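Local coordinates for protein annexin B22 (PDB 4MDU) that binds acidic phospholipid membranes in a calcium-dependent manner, aggregates liposomes when calcium is present, and may lend structural integrity to the schistosome tegument, at residues V130-F135 / R277-A282; E216-D221 / C242-Y247; E254-M259 / L265-S270; Y260-T263 / E269-T272. All coordinates share one frame; numbering follows the deposited sequence.

Contact 1: V130-F135 / R277-A282; sequences VLIEIF and RKLLVA
Where I132 and L279 come nearest, their CA atoms 5.7 Å apart, the segments 130-135 and 277-282 run in nearly the same direction, their axes 9.9 Å apart and inclined by 20°. I132 carries the contact with both of its branches. CG2, anti to the backbone N because CG1 is anti to the carbonyl carbon (chi1 -62°), packs on CB of A282 at 3.7 Å and also meets CD1 of L279 at 4.1 Å. The other arm is extended, so CD1 of I132 reaches the backbone of the facing helix and lies 3.8 Å from L279 N and 4.0 Å from K278 CB. One isoleucine thus spans a full turn of the opposite helix through dispersion contacts alone. The K278 side chain crosses it at about a right angle and carries its ammonium group away, to a salt bridge with D275, a ligand of a calcium site to which D128 also belongs. The contact joins the second annexin repeat to the third. Helix 177-187 flanks the seam, Y178 touching I132 and A181 touching L279, while helices 109-122 and 311-320 cover other sides of helix 128-136.

Contact 2: E216-D221 / C242-Y247; sequences EADAKD and CNRTPY
D218 and R244 approach from opposite directions and meet as two flat groups lying nearly in one plane, the carboxylate and guanidinium turned only 17° apart. The arginine presents its side edge, NE and NH2 together, rather than the end with the two terminal nitrogens. The shorter bond runs from R244 NE to D218 OD2, at 2.6 Å. The straighter one joins R244 NH2 to D218 OD1 at 3.1 Å, with an N-H...O angle of 177°, and uses the syn lone pair of that oxygen. OD2 is also met on its syn side, but somewhat out of the carboxylate plane, and a weak third bond links it to NH2. Two parallel grips of this kind fix the rotation of both groups, which a single bond would not. The arginine chain reaches this pose through a bend at chi2 (-53°), which brings its edge round to helix 212-224. On the remaining nitrogen, NH1, R244 makes a second salt bridge, to D191, so its charge is probably shared between two acids, and L249 packs against its side chain. R244 is the first residue to leave helix 236-243, and the next, T245, is the N-cap of helix 246-260. A side-on salt bridge therefore ties the turn between two helices to helix 212-224, within the compact all-helical bundle of the third annexin repeat.

Contact 3: E254-M259 / L265-S270; sequences EIYFKM and LEHIES
Y256 and H267 bring together two consecutive helices of the third annexin repeat, 246-260 and 264-271, the third and fourth of its five, joined by a short turn. The tight part of the contact is almost entirely this one pair. The tyrosine hydroxyl points at one face of the imidazole, its oxygen 3.0 Å above the plane and over the centre of the ring. Behind it the two rings are oblique, with planes at 32° and centroids 5.3 Å apart, so the hydroxyl end, more than the phenyl ring, does the touching. Lower down, CE2 of Y256 packs on CB of H267 at 4.0 Å. Both residues hold CG anti to the backbone N (chi1 -174° and -178°), which sends each ring out into the space between the helices. The exposed side is looser: F257 and E266 lean towards each other there, yet F257 CE1 and E266 OE1 remain 5.7 Å apart. On the buried side, L222 and Y223 of helix 212-224 pack against Y256. The imidazole is held in its rotation by a hydrogen bond from NE2 to the carbonyl O of L222, while the tyrosine OH lies 3.1 Å from CG of H267.

Contact 4: Y260-T263 / E269-T272; sequences YGKT and ESET
Neither K262 nor S270, the two residues that touch, has a planar side-chain group; the nearest in the two segments is the carboxylate of E271, while the Y260 ring, at the start of the turn, lies well away, stacked with that of Y223 and meeting that of Y256 with planes at about 50°. From segment 269-272, E271 OE1 stands 5.5 Å from K262 NZ, without contact, a separation at which attraction is probably modest. The lysine chain is extended throughout, starting with CG anti to the backbone N (chi1 176°), and reaches from the turn to the last turn of helix 264-271, where NZ gives a weak hydrogen bond to S270 OG at 3.3 Å. CE passes the same oxygen at 3.7 Å. The turn links two helices of the annexin repeat: G261 leaves helix 246-260 with a positive phi (63°), and T263 is the N-cap of helix 264-271, its OG1 accepting from E266 N. The S270 hydroxyl proton can serve the carbonyl O of E266 or of H267, both 3.1 Å from OG, so that the lysine meets an oxygen already engaged. Two residues on, T272 packs on L124 of the second subunit.

In the fold
Contacts 2, 3 and 4 lie wholly within the third annexin repeat and, along the chain, inside the loop closed by contact 1, which joins that repeat to the second. Contacts 3 and 4 share the end of helix 264-271, their centres about 5 Å apart; contact 2 lies about 11 Å from contact 3 and meets it where A219 O approaches Y256 CD1 at 3.5 Å. Contact 1, centred about 19 Å from contact 3, is reached through helix 274-288, where L280 and V281 pack on helix 264-271 and R277 NH1 makes a probable, weak hydrogen bond to E269 O at 3.1 Å. Contact 1 alone adjoins a calcium site, that of D128 and D275; the others lie away from the known sites.

Contact 1: V130-F135 / R277-A282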
loop_
_atom_site.group_PDB
_atom_site.type_symbol
_atom_site.label_atom_id
_atom_site.label_comp_id
_atom_site.label_asym_id
_atom_site.label_seq_id
_atom_site.Cartn_x
_atom_site.Cartn_y
_atom_site.Cartn_z
ATOM N N VAL B 130 -0.167 -6.461 6.738
ATOM C CA VAL B 130 -0.121 -7.330 7.903
ATOM C C VAL B 130 1.098 -8.279 7.838
ATOM O O VAL B 130 1.740 -8.551 8.852
ATOM C CB VAL B 130 -1.457 -8.105 8.071
ATOM C CG1 VAL B 130 -1.333 -9.208 9.119
ATOM C CG2 VAL B 130 -2.581 -7.140 8.458
ATOM N N LEU B 131 1.440 -8.763 6.648
ATOM C CA LEU B 131 2.624 -9.633 6.530
ATOM C C LEU B 131 3.888 -8.843 6.880
ATOM O O LEU B 131 4.706 -9.281 7.686
ATOM C CB LEU B 131 2.755 -10.227 5.123
ATOM C CG LEU B 131 1.573 -10.987 4.558
ATOM C CD1 LEU B 131 1.974 -11.768 3.261
ATOM C CD2 LEU B 131 1.016 -11.894 5.623
ATOM N N ILE B 132 4.015 -7.648 6.301
ATOM C CA ILE B 132 5.135 -6.773 6.633
ATOM C C ILE B 132 5.205 -6.462 8.124
ATOM O O ILE B 132 6.257 -6.595 8.755
ATOM C CB ILE B 132 5.062 -5.457 5.866
ATOM C CG1 ILE B 132 5.140 -5.720 4.367
ATOM C CG2 ILE B 132 6.181 -4.542 6.308
ATOM C CD1 ILE B 132 5.182 -4.474 3.524
ATOM N N GLU B 133 4.075 -6.054 8.689
ATOM C CA GLU B 133 4.002 -5.675 10.101
ATOM C C GLU B 133 4.450 -6.794 11.045
ATOM O O GLU B 133 5.209 -6.577 11.999
ATOM C CB GLU B 133 2.564 -5.237 10.464
ATOM C CG GLU B 133 2.403 -4.902 11.950
ATOM C CD GLU B 133 1.106 -5.433 12.544
ATOM O OE1 GLU B 133 0.039 -5.141 11.977
ATOM O OE2 GLU B 133 1.157 -6.142 13.573
ATOM N N ILE B 134 3.953 -7.992 10.788
ATOM C CA ILE B 134 4.256 -9.142 11.625
ATOM C C ILE B 134 5.669 -9.709 11.387
ATOM O O ILE B 134 6.459 -9.830 12.328
ATOM C CB ILE B 134 3.192 -10.248 11.432
ATOM C CG1 ILE B 134 1.853 -9.783 12.028
ATOM C CG2 ILE B 134 3.657 -11.548 12.081
ATOM C CD1 ILE B 134 0.773 -10.831 11.971
ATOM N N PHE B 135 6.001 -10.028 10.139
ATOM C CA PHE B 135 7.307 -10.636 9.857
ATOM C C PHE B 135 8.466 -9.754 10.276
ATOM O O PHE B 135 9.462 -10.237 10.822
ATOM C CB PHE B 135 7.435 -11.002 8.382
ATOM C CG PHE B 135 6.563 -12.146 7.983
ATOM C CD1 PHE B 135 6.271 -13.148 8.892
ATOM C CD2 PHE B 135 6.018 -12.214 6.714
ATOM C CE1 PHE B 135 5.453 -14.220 8.534
ATOM C CE2 PHE B 135 5.201 -13.282 6.345
ATOM C CZ PHE B 135 4.913 -14.279 7.257
ATOM N N ARG B 277 9.759 -1.678 -1.199
ATOM C CA ARG B 277 10.268 -0.527 -0.445
ATOM C C ARG B 277 9.734 -0.516 0.981
ATOM O O ARG B 277 10.483 -0.309 1.939
ATOM C CB ARG B 277 9.939 0.783 -1.169
ATOM C CG ARG B 277 9.998 2.018 -0.283
ATOM C CD ARG B 277 9.904 3.286 -1.108
ATOM N NE ARG B 277 8.881 3.170 -2.140
ATOM C CZ ARG B 277 8.699 4.054 -3.117
ATOM N NH1 ARG B 277 9.474 5.134 -3.199
ATOM N NH2 ARG B 277 7.742 3.858 -4.019
ATOM N N LYS B 278 8.429 -0.749 1.123
ATOM C CA LYS B 278 7.791 -0.670 2.433
ATOM C C LYS B 278 8.350 -1.741 3.372
ATOM O O LYS B 278 8.560 -1.489 4.558
ATOM C CB LYS B 278 6.259 -0.805 2.322
ATOM C CG LYS B 278 5.577 0.210 1.409
ATOM C CD LYS B 278 4.050 0.083 1.491
ATOM C CE LYS B 278 3.342 0.676 0.268
ATOM N NZ LYS B 278 2.877 -0.374 -0.704
ATOM N N LEU B 279 8.563 -2.943 2.853
ATOM C CA LEU B 279 9.170 -4.002 3.653
ATOM C C LEU B 279 10.599 -3.598 4.083
ATOM O O LEU B 279 10.931 -3.611 5.270
ATOM C CB LEU B 279 9.164 -5.332 2.883
ATOM C CG LEU B 279 9.920 -6.496 3.546
ATOM C CD1 LEU B 279 9.364 -6.749 4.925
ATOM C CD2 LEU B 279 9.872 -7.785 2.714
ATOM N N LEU B 280 11.435 -3.216 3.123
ATOM C CA LEU B 280 12.799 -2.773 3.441
ATOM C C LEU B 280 12.785 -1.607 4.425
ATOM O O LEU B 280 13.557 -1.585 5.386
ATOM C CB LEU B 280 13.545 -2.355 2.173
ATOM C CG LEU B 280 13.800 -3.452 1.132
ATOM C CD1 LEU B 280 14.513 -2.905 -0.098
ATOM C CD2 LEU B 280 14.621 -4.534 1.764
ATOM N N VAL B 281 11.903 -0.637 4.194
ATOM C CA VAL B 281 11.843 0.524 5.080
ATOM C C VAL B 281 11.421 0.115 6.476
ATOM O O VAL B 281 12.021 0.552 7.475
ATOM C CB VAL B 281 10.911 1.622 4.553
ATOM C CG1 VAL B 281 10.594 2.608 5.673
ATOM C CG2 VAL B 281 11.543 2.333 3.347
ATOM N N ALA B 282 10.399 -0.737 6.548
ATOM C CA ALA B 282 9.976 -1.280 7.839
ATOM C C ALA B 282 11.151 -1.937 8.577
ATOM O O ALA B 282 11.412 -1.628 9.745
ATOM C CB ALA B 282 8.841 -2.278 7.668
#

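Contact 2: E216-D221 / C242-Y247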
loop_
_atom_site.group_PDB
_atom_site.type_symbol
_atom_site.label_atom_id
_atom_site.label_comp_id
_atom_site.label_asym_id
_atom_site.label_seq_id
_atom_site.Cartn_x
_atom_site.Cartn_y
_atom_site.Cartn_z
ATOM N N GLU B 216 31.045 -1.906 6.747
ATOM C CA GLU B 216 31.680 -1.201 5.635
ATOM C C GLU B 216 31.454 -1.946 4.323
ATOM O O GLU B 216 31.068 -1.357 3.311
ATOM C CB GLU B 216 33.183 -1.032 5.872
ATOM C CG GLU B 216 33.549 -0.200 7.076
ATOM C CD GLU B 216 35.046 0.031 7.170
ATOM O OE1 GLU B 216 35.772 -0.882 7.625
ATOM O OE2 GLU B 216 35.492 1.128 6.779
ATOM N N ALA B 217 31.710 -3.247 4.349
ATOM C CA ALA B 217 31.503 -4.084 3.178
ATOM C C ALA B 217 30.031 -4.091 2.767
ATOM O O ALA B 217 29.701 -4.042 1.578
ATOM C CB ALA B 217 31.983 -5.496 3.456
ATOM N N ASP B 218 29.138 -4.156 3.744
ATOM C CA ASP B 218 27.725 -4.098 3.410
ATOM C C ASP B 218 27.409 -2.744 2.816
ATOM O O ASP B 218 26.734 -2.657 1.799
ATOM C CB ASP B 218 26.839 -4.394 4.612
ATOM C CG ASP B 218 26.759 -5.872 4.907
ATOM O OD1 ASP B 218 27.009 -6.674 3.982
ATOM O OD2 ASP B 218 26.456 -6.229 6.061
ATOM N N ALA B 219 27.935 -1.692 3.431
ATOM C CA ALA B 219 27.663 -0.347 2.941
ATOM C C ALA B 219 28.032 -0.227 1.467
ATOM O O ALA B 219 27.315 0.415 0.694
ATOM C CB ALA B 219 28.403 0.699 3.773
ATOM N N LYS B 220 29.137 -0.857 1.074
ATOM C CA LYS B 220 29.589 -0.786 -0.310
ATOM C C LYS B 220 28.675 -1.567 -1.256
ATOM O O LYS B 220 28.338 -1.084 -2.339
ATOM C CB LYS B 220 31.044 -1.240 -0.426
ATOM C CG LYS B 220 31.952 -0.513 0.556
ATOM C CD LYS B 220 33.419 -0.842 0.375
ATOM C CE LYS B 220 34.252 -0.108 1.417
ATOM N NZ LYS B 220 35.697 -0.108 1.077
ATOM N N ASP B 221 28.253 -2.759 -0.847
ATOM C CA ASP B 221 27.309 -3.529 -1.659
ATOM C C ASP B 221 25.986 -2.789 -1.828
ATOM O O ASP B 221 25.361 -2.832 -2.889
ATOM C CB ASP B 221 27.066 -4.904 -1.051
ATOM C CG ASP B 221 28.099 -5.911 -1.483
ATOM O OD1 ASP B 221 28.663 -5.740 -2.586
ATOM O OD2 ASP B 221 28.346 -6.871 -0.728
ATOM N N CYS B 242 17.453 -7.503 5.341
ATOM C CA CYS B 242 16.670 -8.524 6.035
ATOM C C CYS B 242 17.457 -9.393 7.016
ATOM O O CYS B 242 16.871 -9.930 7.951
ATOM C CB CYS B 242 15.908 -9.396 5.046
ATOM S SG CYS B 242 14.705 -8.459 4.113
ATOM N N ASN B 243 18.774 -9.516 6.841
ATOM C CA ASN B 243 19.529 -10.408 7.720
ATOM C C ASN B 243 20.320 -9.790 8.856
ATOM O O ASN B 243 20.522 -10.444 9.869
ATOM C CB ASN B 243 20.451 -11.335 6.902
ATOM C CG ASN B 243 19.669 -12.279 6.021
ATOM O OD1 ASN B 243 18.813 -13.025 6.499
ATOM N ND2 ASN B 243 19.921 -12.218 4.720
ATOM N N ARG B 244 20.810 -8.561 8.700
ATOM C CA ARG B 244 21.675 -8.023 9.749
ATOM C C ARG B 244 20.863 -7.819 11.011
ATOM O O ARG B 244 19.682 -7.529 10.933
ATOM C CB ARG B 244 22.324 -6.707 9.322
ATOM C CG ARG B 244 23.224 -6.829 8.113
ATOM C CD ARG B 244 24.295 -7.947 8.285
ATOM N NE ARG B 244 25.025 -8.110 7.031
ATOM C CZ ARG B 244 25.204 -9.259 6.391
ATOM N NH1 ARG B 244 24.733 -10.390 6.897
ATOM N NH2 ARG B 244 25.876 -9.271 5.244
ATOM N N THR B 245 21.489 -7.972 12.171
ATOM C CA THR B 245 20.786 -7.735 13.408
ATOM C C THR B 245 20.450 -6.242 13.517
ATOM O O THR B 245 21.060 -5.403 12.845
ATOM C CB THR B 245 21.632 -8.144 14.605
ATOM O OG1 THR B 245 22.649 -7.160 14.811
ATOM C CG2 THR B 245 22.266 -9.532 14.370
ATOM N N PRO B 246 19.479 -5.895 14.369
ATOM C CA PRO B 246 19.154 -4.469 14.427
ATOM C C PRO B 246 20.396 -3.640 14.760
ATOM O O PRO B 246 20.587 -2.571 14.188
ATOM C CB PRO B 246 18.109 -4.396 15.549
ATOM C CG PRO B 246 17.509 -5.778 15.579
ATOM C CD PRO B 246 18.671 -6.689 15.311
ATOM N N TYR B 247 21.251 -4.152 15.636
ATOM C CA TYR B 247 22.467 -3.427 16.026
ATOM C C TYR B 247 23.430 -3.213 14.852
ATOM O O TYR B 247 23.891 -2.085 14.612
ATOM C CB TYR B 247 23.131 -4.115 17.219
ATOM C CG TYR B 247 22.097 -4.537 18.242
ATOM C CD1 TYR B 247 21.565 -3.615 19.135
ATOM C CD2 TYR B 247 21.617 -5.840 18.282
ATOM C CE1 TYR B 247 20.592 -3.982 20.052
ATOM C CE2 TYR B 247 20.651 -6.216 19.194
ATOM C CZ TYR B 247 20.138 -5.276 20.076
ATOM O OH TYR B 247 19.174 -5.633 20.986
#

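Contact 3: E254-M259 / L265-S270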
loop_
_atom_site.group_PDB
_atom_site.type_symbol
_atom_site.label_atom_id
_atom_site.label_comp_id
_atom_site.label_asym_id
_atom_site.label_seq_id
_atom_site.Cartn_x
_atom_site.Cartn_y
_atom_site.Cartn_z
ATOM N N GLU B 254 24.954 4.201 9.884
ATOM C CA GLU B 254 25.895 5.291 10.179
ATOM C C GLU B 254 27.037 5.326 9.174
ATOM O O GLU B 254 27.352 6.376 8.595
ATOM C CB GLU B 254 26.472 5.168 11.589
ATOM C CG GLU B 254 25.435 5.200 12.709
ATOM C CD GLU B 254 24.877 6.591 12.962
ATOM O OE1 GLU B 254 25.471 7.339 13.774
ATOM O OE2 GLU B 254 23.840 6.935 12.355
ATOM N N ILE B 255 27.652 4.168 8.969
ATOM C CA ILE B 255 28.809 4.061 8.090
ATOM C C ILE B 255 28.427 4.404 6.662
ATOM O O ILE B 255 29.187 5.054 5.928
ATOM C CB ILE B 255 29.421 2.650 8.162
ATOM C CG1 ILE B 255 30.234 2.526 9.443
ATOM C CG2 ILE B 255 30.308 2.375 6.968
ATOM C CD1 ILE B 255 30.708 1.123 9.724
ATOM N N TYR B 256 27.236 3.983 6.265
ATOM C CA TYR B 256 26.780 4.280 4.923
ATOM C C TYR B 256 26.731 5.795 4.710
ATOM O O TYR B 256 27.135 6.295 3.664
ATOM C CB TYR B 256 25.421 3.639 4.634
ATOM C CG TYR B 256 24.992 3.825 3.202
ATOM C CD1 TYR B 256 25.352 2.908 2.223
ATOM C CD2 TYR B 256 24.242 4.934 2.820
ATOM C CE1 TYR B 256 24.959 3.082 0.898
ATOM C CE2 TYR B 256 23.845 5.117 1.502
ATOM C CZ TYR B 256 24.204 4.193 0.547
ATOM O OH TYR B 256 23.811 4.381 -0.757
ATOM N N PHE B 257 26.256 6.526 5.711
ATOM C CA PHE B 257 26.110 7.965 5.550
ATOM C C PHE B 257 27.445 8.706 5.535
ATOM O O PHE B 257 27.630 9.639 4.753
ATOM C CB PHE B 257 25.181 8.567 6.608
ATOM C CG PHE B 257 25.094 10.069 6.540
ATOM C CD1 PHE B 257 24.333 10.686 5.561
ATOM C CD2 PHE B 257 25.807 10.859 7.431
ATOM C CE1 PHE B 257 24.267 12.065 5.482
ATOM C CE2 PHE B 257 25.746 12.235 7.358
ATOM C CZ PHE B 257 24.971 12.841 6.381
ATOM N N LYS B 258 28.377 8.300 6.392
ATOM C CA LYS B 258 29.680 8.951 6.404
ATOM C C LYS B 258 30.370 8.799 5.049
ATOM O O LYS B 258 31.027 9.722 4.568
ATOM C CB LYS B 258 30.551 8.403 7.532
ATOM C CG LYS B 258 29.907 8.529 8.906
ATOM C CD LYS B 258 30.904 8.220 10.016
ATOM C CE LYS B 258 30.299 8.425 11.406
ATOM N NZ LYS B 258 31.312 8.258 12.499
ATOM N N MET B 259 30.192 7.641 4.423
ATOM C CA MET B 259 30.815 7.359 3.131
ATOM C C MET B 259 30.155 8.053 1.938
ATOM O O MET B 259 30.841 8.550 1.049
ATOM C CB MET B 259 30.861 5.849 2.876
ATOM C CG MET B 259 31.784 5.085 3.814
ATOM S SD MET B 259 31.535 3.301 3.726
ATOM C CE MET B 259 31.854 2.987 1.997
ATOM N N LEU B 265 18.462 4.973 4.573
ATOM C CA LEU B 265 17.011 5.066 4.372
ATOM C C LEU B 265 16.692 5.781 3.061
ATOM O O LEU B 265 15.926 5.271 2.237
ATOM C CB LEU B 265 16.332 5.794 5.544
ATOM C CG LEU B 265 14.799 5.868 5.459
ATOM C CD1 LEU B 265 14.178 4.467 5.495
ATOM C CD2 LEU B 265 14.204 6.747 6.557
ATOM N N GLU B 266 17.283 6.961 2.868
ATOM C CA GLU B 266 17.045 7.736 1.659
ATOM C C GLU B 266 17.362 6.893 0.455
ATOM O O GLU B 266 16.632 6.889 -0.532
ATOM C CB GLU B 266 17.928 8.984 1.632
ATOM C CG GLU B 266 17.380 10.147 2.428
ATOM C CD GLU B 266 18.379 11.289 2.556
ATOM O OE1 GLU B 266 19.588 11.069 2.312
ATOM O OE2 GLU B 266 17.948 12.409 2.904
ATOM N N HIS B 267 18.484 6.196 0.538
ATOM C CA HIS B 267 18.949 5.361 -0.553
ATOM C C HIS B 267 17.873 4.347 -0.894
ATOM O O HIS B 267 17.424 4.254 -2.039
ATOM C CB HIS B 267 20.256 4.665 -0.161
ATOM C CG HIS B 267 20.831 3.808 -1.242
ATOM N ND1 HIS B 267 21.105 4.289 -2.503
ATOM C CD2 HIS B 267 21.185 2.502 -1.251
ATOM C CE1 HIS B 267 21.608 3.318 -3.244
ATOM N NE2 HIS B 267 21.670 2.223 -2.506
ATOM N N ILE B 268 17.452 3.592 0.112
ATOM C CA ILE B 268 16.424 2.577 -0.094
ATOM C C ILE B 268 15.163 3.198 -0.675
ATOM O O ILE B 268 14.577 2.674 -1.618
ATOM C CB ILE B 268 16.113 1.832 1.210
ATOM C CG1 ILE B 268 17.251 0.835 1.499
ATOM C CG2 ILE B 268 14.745 1.156 1.125
ATOM C CD1 ILE B 268 17.121 0.076 2.780
ATOM N N GLU B 269 14.769 4.340 -0.129
ATOM C CA GLU B 269 13.528 4.985 -0.541
ATOM C C GLU B 269 13.538 5.468 -1.990
ATOM O O GLU B 269 12.492 5.541 -2.635
ATOM C CB GLU B 269 13.181 6.118 0.420
ATOM C CG GLU B 269 12.672 5.604 1.753
ATOM C CD GLU B 269 12.374 6.711 2.735
ATOM O OE1 GLU B 269 13.073 7.751 2.700
ATOM O OE2 GLU B 269 11.441 6.535 3.549
ATOM N N SER B 270 14.717 5.772 -2.519
ATOM C CA SER B 270 14.801 6.250 -3.890
ATOM C C SER B 270 15.078 5.136 -4.899
ATOM O O SER B 270 14.870 5.316 -6.091
ATOM C CB SER B 270 15.843 7.367 -4.016
ATOM O OG SER B 270 17.126 6.927 -3.610
#

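Contact 4: Y260-T263 / E269-T272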
loop_
_atom_site.group_PDB
_atom_site.type_symbol
_atom_site.label_atom_id
_atom_site.label_comp_id
_atom_site.label_asym_id
_atom_site.label_seq_id
_atom_site.Cartn_x
_atom_site.Cartn_y
_atom_site.Cartn_z
ATOM N N TYR B 260 28.831 8.087 1.896
ATOM C CA TYR B 260 28.173 8.556 0.680
ATOM C C TYR B 260 27.363 9.850 0.819
ATOM O O TYR B 260 26.847 10.370 -0.170
ATOM C CB TYR B 260 27.323 7.433 0.077
ATOM C CG TYR B 260 28.104 6.150 -0.102
ATOM C CD1 TYR B 260 29.086 6.047 -1.077
ATOM C CD2 TYR B 260 27.875 5.055 0.714
ATOM C CE1 TYR B 260 29.809 4.891 -1.243
ATOM C CE2 TYR B 260 28.593 3.893 0.554
ATOM C CZ TYR B 260 29.564 3.816 -0.428
ATOM O OH TYR B 260 30.287 2.660 -0.596
ATOM N N GLY B 261 27.258 10.364 2.040
ATOM C CA GLY B 261 26.531 11.602 2.286
ATOM C C GLY B 261 25.045 11.545 1.976
ATOM O O GLY B 261 24.423 12.560 1.670
ATOM N N LYS B 262 24.475 10.352 2.063
ATOM C CA LYS B 262 23.047 10.144 1.859
ATOM C C LYS B 262 22.635 9.037 2.834
ATOM O O LYS B 262 23.350 8.039 2.965
ATOM C CB LYS B 262 22.793 9.749 0.396
ATOM C CG LYS B 262 21.347 9.400 0.036
ATOM C CD LYS B 262 21.148 9.411 -1.484
ATOM C CE LYS B 262 19.750 8.932 -1.880
ATOM N NZ LYS B 262 19.355 9.360 -3.260
ATOM N N THR B 263 21.532 9.208 3.562
ATOM C CA THR B 263 21.155 8.167 4.520
ATOM C C THR B 263 20.894 6.855 3.796
ATOM O O THR B 263 20.578 6.843 2.603
ATOM C CB THR B 263 19.932 8.528 5.400
ATOM O OG1 THR B 263 18.745 8.592 4.595
ATOM C CG2 THR B 263 20.147 9.857 6.096
ATOM N N GLU B 269 14.769 4.340 -0.129
ATOM C CA GLU B 269 13.528 4.985 -0.541
ATOM C C GLU B 269 13.538 5.468 -1.990
ATOM O O GLU B 269 12.492 5.541 -2.635
ATOM C CB GLU B 269 13.181 6.118 0.420
ATOM C CG GLU B 269 12.672 5.604 1.753
ATOM C CD GLU B 269 12.374 6.711 2.735
ATOM O OE1 GLU B 269 13.073 7.751 2.700
ATOM O OE2 GLU B 269 11.441 6.535 3.549
ATOM N N SER B 270 14.717 5.772 -2.519
ATOM C CA SER B 270 14.801 6.250 -3.890
ATOM C C SER B 270 15.078 5.136 -4.899
ATOM O O SER B 270 14.870 5.316 -6.091
ATOM C CB SER B 270 15.843 7.367 -4.016
ATOM O OG SER B 270 17.126 6.927 -3.610
ATOM N N GLU B 271 15.540 3.985 -4.432
ATOM C CA GLU B 271 15.949 2.928 -5.354
ATOM C C GLU B 271 14.916 1.831 -5.507
ATOM O O GLU B 271 14.962 1.061 -6.465
ATOM C CB GLU B 271 17.271 2.304 -4.914
ATOM C CG GLU B 271 18.444 3.247 -5.002
ATOM C CD GLU B 271 18.582 3.846 -6.379
ATOM O OE1 GLU B 271 18.266 5.042 -6.530
ATOM O OE2 GLU B 271 18.996 3.116 -7.309
ATOM N N THR B 272 13.992 1.753 -4.558
ATOM C CA THR B 272 13.023 0.667 -4.549
ATOM C C THR B 272 11.619 1.228 -4.541
ATOM O O THR B 272 11.418 2.402 -4.233
ATOM C CB THR B 272 13.200 -0.221 -3.316
ATOM O OG1 THR B 272 12.913 0.540 -2.133
ATOM C CG2 THR B 272 14.626 -0.745 -3.247
#